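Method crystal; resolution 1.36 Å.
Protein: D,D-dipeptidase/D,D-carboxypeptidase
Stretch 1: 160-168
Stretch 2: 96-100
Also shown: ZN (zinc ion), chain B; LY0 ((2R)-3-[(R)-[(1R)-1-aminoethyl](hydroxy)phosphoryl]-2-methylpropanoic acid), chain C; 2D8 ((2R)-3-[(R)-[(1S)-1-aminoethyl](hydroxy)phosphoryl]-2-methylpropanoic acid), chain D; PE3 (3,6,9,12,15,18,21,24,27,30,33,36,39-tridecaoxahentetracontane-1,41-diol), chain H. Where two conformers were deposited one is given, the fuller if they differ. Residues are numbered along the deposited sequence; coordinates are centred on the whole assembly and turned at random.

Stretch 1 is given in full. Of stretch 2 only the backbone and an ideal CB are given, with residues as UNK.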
# COMPACT_ATOMS: atom_id res chain seq x y z
N THR A 160 10.29 -2.58 9.78
CA THR A 160 9.12 -3.25 9.20
C THR A 160 8.81 -4.55 9.92
O THR A 160 7.67 -5.02 9.90
CB THR A 160 9.32 -3.59 7.71
OG1 THR A 160 10.37 -4.56 7.60
CG2 THR A 160 9.67 -2.35 6.89
N GLY A 161 9.82 -5.15 10.56
CA GLY A 161 9.67 -6.45 11.16
C GLY A 161 9.58 -7.61 10.17
O GLY A 161 9.24 -8.73 10.58
N ILE A 162 9.87 -7.36 8.90
CA ILE A 162 9.76 -8.38 7.86
C ILE A 162 11.07 -8.35 7.08
O ILE A 162 11.62 -7.28 6.82
CB ILE A 162 8.55 -8.08 6.94
CG1 ILE A 162 7.22 -8.22 7.72
CG2 ILE A 162 8.54 -8.97 5.68
CD1 ILE A 162 6.92 -9.62 8.23
N SER A 163 11.58 -9.51 6.68
CA SER A 163 12.80 -9.56 5.90
C SER A 163 12.61 -8.94 4.52
O SER A 163 11.50 -8.80 4.03
CB SER A 163 13.26 -11.01 5.76
OG SER A 163 13.77 -11.48 6.99
N HIS A 164 13.73 -8.55 3.92
CA HIS A 164 13.79 -8.10 2.53
C HIS A 164 12.93 -8.98 1.61
O HIS A 164 13.16 -10.19 1.54
CB HIS A 164 15.26 -8.18 2.11
CG HIS A 164 15.53 -7.80 0.69
ND1 HIS A 164 16.66 -8.23 0.04
CD2 HIS A 164 14.86 -7.02 -0.19
CE1 HIS A 164 16.67 -7.74 -1.19
NE2 HIS A 164 15.60 -6.99 -1.35
N GLU A 165 11.98 -8.37 0.91
CA GLU A 165 11.17 -9.08 -0.09
C GLU A 165 11.18 -8.33 -1.42
O GLU A 165 10.54 -7.31 -1.57
CB GLU A 165 9.74 -9.27 0.41
CG GLU A 165 9.63 -10.09 1.68
CD GLU A 165 8.24 -10.60 1.92
OE1 GLU A 165 7.30 -9.96 1.40
OE2 GLU A 165 8.12 -11.63 2.60
N PRO A 166 11.93 -8.84 -2.39
CA PRO A 166 11.96 -8.18 -3.70
C PRO A 166 10.59 -8.08 -4.39
O PRO A 166 10.40 -7.19 -5.23
CB PRO A 166 12.89 -9.08 -4.51
CG PRO A 166 13.88 -9.60 -3.47
CD PRO A 166 13.01 -9.83 -2.25
N TRP A 167 9.65 -8.94 -4.01
CA TRP A 167 8.44 -9.20 -4.82
C TRP A 167 7.16 -8.53 -4.36
O TRP A 167 6.18 -8.57 -5.09
CB TRP A 167 8.17 -10.70 -4.85
CG TRP A 167 7.98 -11.26 -3.46
CD1 TRP A 167 6.84 -11.22 -2.70
CD2 TRP A 167 8.98 -11.91 -2.66
NE1 TRP A 167 7.07 -11.81 -1.47
CE2 TRP A 167 8.37 -12.25 -1.43
CE3 TRP A 167 10.32 -12.24 -2.86
CZ2 TRP A 167 9.07 -12.89 -0.40
CZ3 TRP A 167 11.02 -12.89 -1.84
CH2 TRP A 167 10.39 -13.18 -0.62
N HIS A 168 7.14 -7.96 -3.15
CA HIS A 168 5.91 -7.49 -2.52
C HIS A 168 5.74 -5.98 -2.66
O HIS A 168 6.56 -5.19 -2.17
CB HIS A 168 5.87 -7.93 -1.05
CG HIS A 168 4.67 -7.47 -0.29
ND1 HIS A 168 3.72 -8.34 0.22
CD2 HIS A 168 4.29 -6.23 0.10
CE1 HIS A 168 2.80 -7.64 0.87
NE2 HIS A 168 3.13 -6.36 0.82
N UNK A 96 9.20 -18.31 9.19
CA UNK A 96 7.82 -17.85 9.11
C UNK A 96 7.65 -16.46 9.72
O UNK A 96 6.99 -15.61 9.14
CB UNK A 96 6.89 -18.85 9.81
N UNK A 97 8.25 -16.23 10.88
CA UNK A 97 8.14 -14.92 11.52
C UNK A 97 8.72 -13.81 10.65
O UNK A 97 8.25 -12.68 10.69
CB UNK A 97 8.85 -14.94 12.88
N UNK A 98 9.74 -14.14 9.85
CA UNK A 98 10.42 -13.17 9.00
C UNK A 98 9.77 -12.94 7.64
O UNK A 98 9.94 -11.88 7.03
CB UNK A 98 11.87 -13.62 8.79
N UNK A 99 9.06 -13.94 7.14
CA UNK A 99 8.53 -13.90 5.78
C UNK A 99 7.02 -14.04 5.63
O UNK A 99 6.50 -14.07 4.51
CB UNK A 99 9.20 -15.01 4.97
N UNK A 100 6.30 -14.20 6.74
CA UNK A 100 4.85 -14.29 6.65
C UNK A 100 4.24 -13.41 7.74
O UNK A 100 4.52 -13.60 8.93
CB UNK A 100 4.38 -15.74 6.78
ZN ZN B . 3.19 -10.27 -0.31
P LY0 C . 4.29 -12.14 1.56
C1 LY0 C . 3.87 -14.65 2.22
N1 LY0 C . 6.06 -14.13 1.59
C2 LY0 C . 4.72 -13.88 1.24
C4 LY0 C . 4.67 -11.71 3.29
C5 LY0 C . 3.88 -10.55 3.82
C6 LY0 C . 2.49 -11.02 4.24
C7 LY0 C . 4.65 -9.94 4.98
O31 LY0 C . 2.77 -11.96 1.36
O32 LY0 C . 4.99 -11.22 0.51
O61 LY0 C . 1.59 -10.21 4.12
O62 LY0 C . 2.35 -12.14 4.70
C4 2D8 D . 4.67 -11.70 3.29
C5 2D8 D . 3.88 -10.55 3.82
C6 2D8 D . 2.49 -11.02 4.24
C7 2D8 D . 4.65 -9.94 4.98
N1 2D8 D . 4.69 -14.18 -0.06
P 2D8 D . 4.30 -12.13 1.57
C1 2D8 D . 3.89 -14.66 2.20
C2 2D8 D . 4.82 -13.85 1.31
O31 2D8 D . 2.77 -11.98 1.36
O32 2D8 D . 4.99 -11.22 0.51
O61 2D8 D . 1.58 -10.21 4.12
O62 2D8 D . 2.35 -12.14 4.70
O43 PE3 H . 8.54 -2.26 17.40
C42 PE3 H . 8.47 -2.48 15.99
C41 PE3 H . 9.16 -3.79 15.57
O40 PE3 H . 8.98 -3.90 14.13
C39 PE3 H . 7.56 -3.88 14.02
C38 PE3 H . 6.88 -3.92 12.69
O37 PE3 H . 5.52 -3.85 13.11

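Residues 96-99 end a helix beside an irregular segment, 160-168. Position 96 has helical backbone angles, and nothing of stretch 1 lies within 5.5 Å of its ideal CB, so many helix-compatible side chains would serve. The residue is Thr96. Its O accepts a hydrogen bond from N of position 100 (2.9 Å) and a weak one from N of position 99 (3.3 Å), closing the final turn.

At position 97 the CA-to-CB bond points sideways and again meets nothing of stretch 1. Open space favours a long polar or charged chain. The deposited Arg97, one of two conformers, runs outward with chi1 m and chi2 t, then bends at chi3 (p), and its side chain does not touch stretch 1. Its carbonyl does the linking, because a water donates to both Arg97 O (2.8 Å) and Gly161 O (2.7 Å).

Position 98 lies closest to the other backbone, its CA 5.0 Å from that of Ile162. The backbone makes the main contact whatever the side chain: Ser163 N donates to the O of position 98 at 2.9 Å and 166°, and Ile162 CA lies 3.6 Å from that same O. The ideal CB is 3.4 Å from Ser163 OG, yet the bond points sideways, so a chain that continues outward is suitable; Lys, Arg, Gln or Glu could do so. The residue is Lys98. Its end leads away from stretch 1, and NZ is hydrogen-bonded elsewhere in the structure.

Position 99 also points sideways, but a long side chain can reach back over Ser163 as far as the backbone of His164, with the Glu165 carboxylate near its base and the Trp167 ring further off. A flat aromatic group would suit this surface, and Phe, Tyr, Trp or His are plausible; a polar tip could also address His164 O. Tyr99, chi1 m, supplies such a group. Ser163 CB sits over one ring face, 3.8 Å from the ring centroid, in a CH-pi contact, while Glu165 OE2 approaches the edge, 3.7 Å from Tyr99 CD1. Trp167 CH2 adds an apolar contact with Tyr99 CD1 at 4.2 Å. Beyond the ring, a water 2.7 Å from Tyr99 OH donates to His164 O, also at 2.7 Å.

Position 100 leaves helical angles (-135/123), and its CB points away from stretch 1. Extended phi/psi suits beta-branched residues, among others. It is Val100, chi1 t, whose side chain stays out of the contact while its N bonds to Thr96 O.

Stretch 2 (96-100) TRKYV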
# COMPACT_ATOMS: atom_id res chain seq x y z
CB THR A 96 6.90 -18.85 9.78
OG1 THR A 96 7.08 -20.12 9.15
CG2 THR A 96 5.45 -18.42 9.66
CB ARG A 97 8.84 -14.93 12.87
CG ARG A 97 8.01 -15.51 14.00
CD ARG A 97 8.80 -15.52 15.30
NE ARG A 97 9.24 -14.19 15.71
CZ ARG A 97 10.45 -13.68 15.47
NH1 ARG A 97 11.36 -14.39 14.82
NH2 ARG A 97 10.75 -12.46 15.89
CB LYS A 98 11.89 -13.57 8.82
CG LYS A 98 12.71 -13.50 10.10
CD LYS A 98 14.16 -13.93 9.87
CE LYS A 98 15.03 -13.65 11.09
NZ LYS A 98 15.29 -12.19 11.22
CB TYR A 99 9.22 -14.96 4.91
CG TYR A 99 10.65 -14.64 4.60
CD1 TYR A 99 10.98 -13.79 3.54
CD2 TYR A 99 11.70 -15.16 5.35
CE1 TYR A 99 12.30 -13.49 3.24
CE2 TYR A 99 13.03 -14.86 5.06
CZ TYR A 99 13.32 -14.02 4.01
OH TYR A 99 14.63 -13.72 3.73
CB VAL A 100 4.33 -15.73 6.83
CG1 VAL A 100 2.85 -15.76 6.54
CG2 VAL A 100 5.06 -16.71 5.89
O HOH W 1 9.85 -10.88 12.10
O HOH W 2 15.04 -12.10 1.64
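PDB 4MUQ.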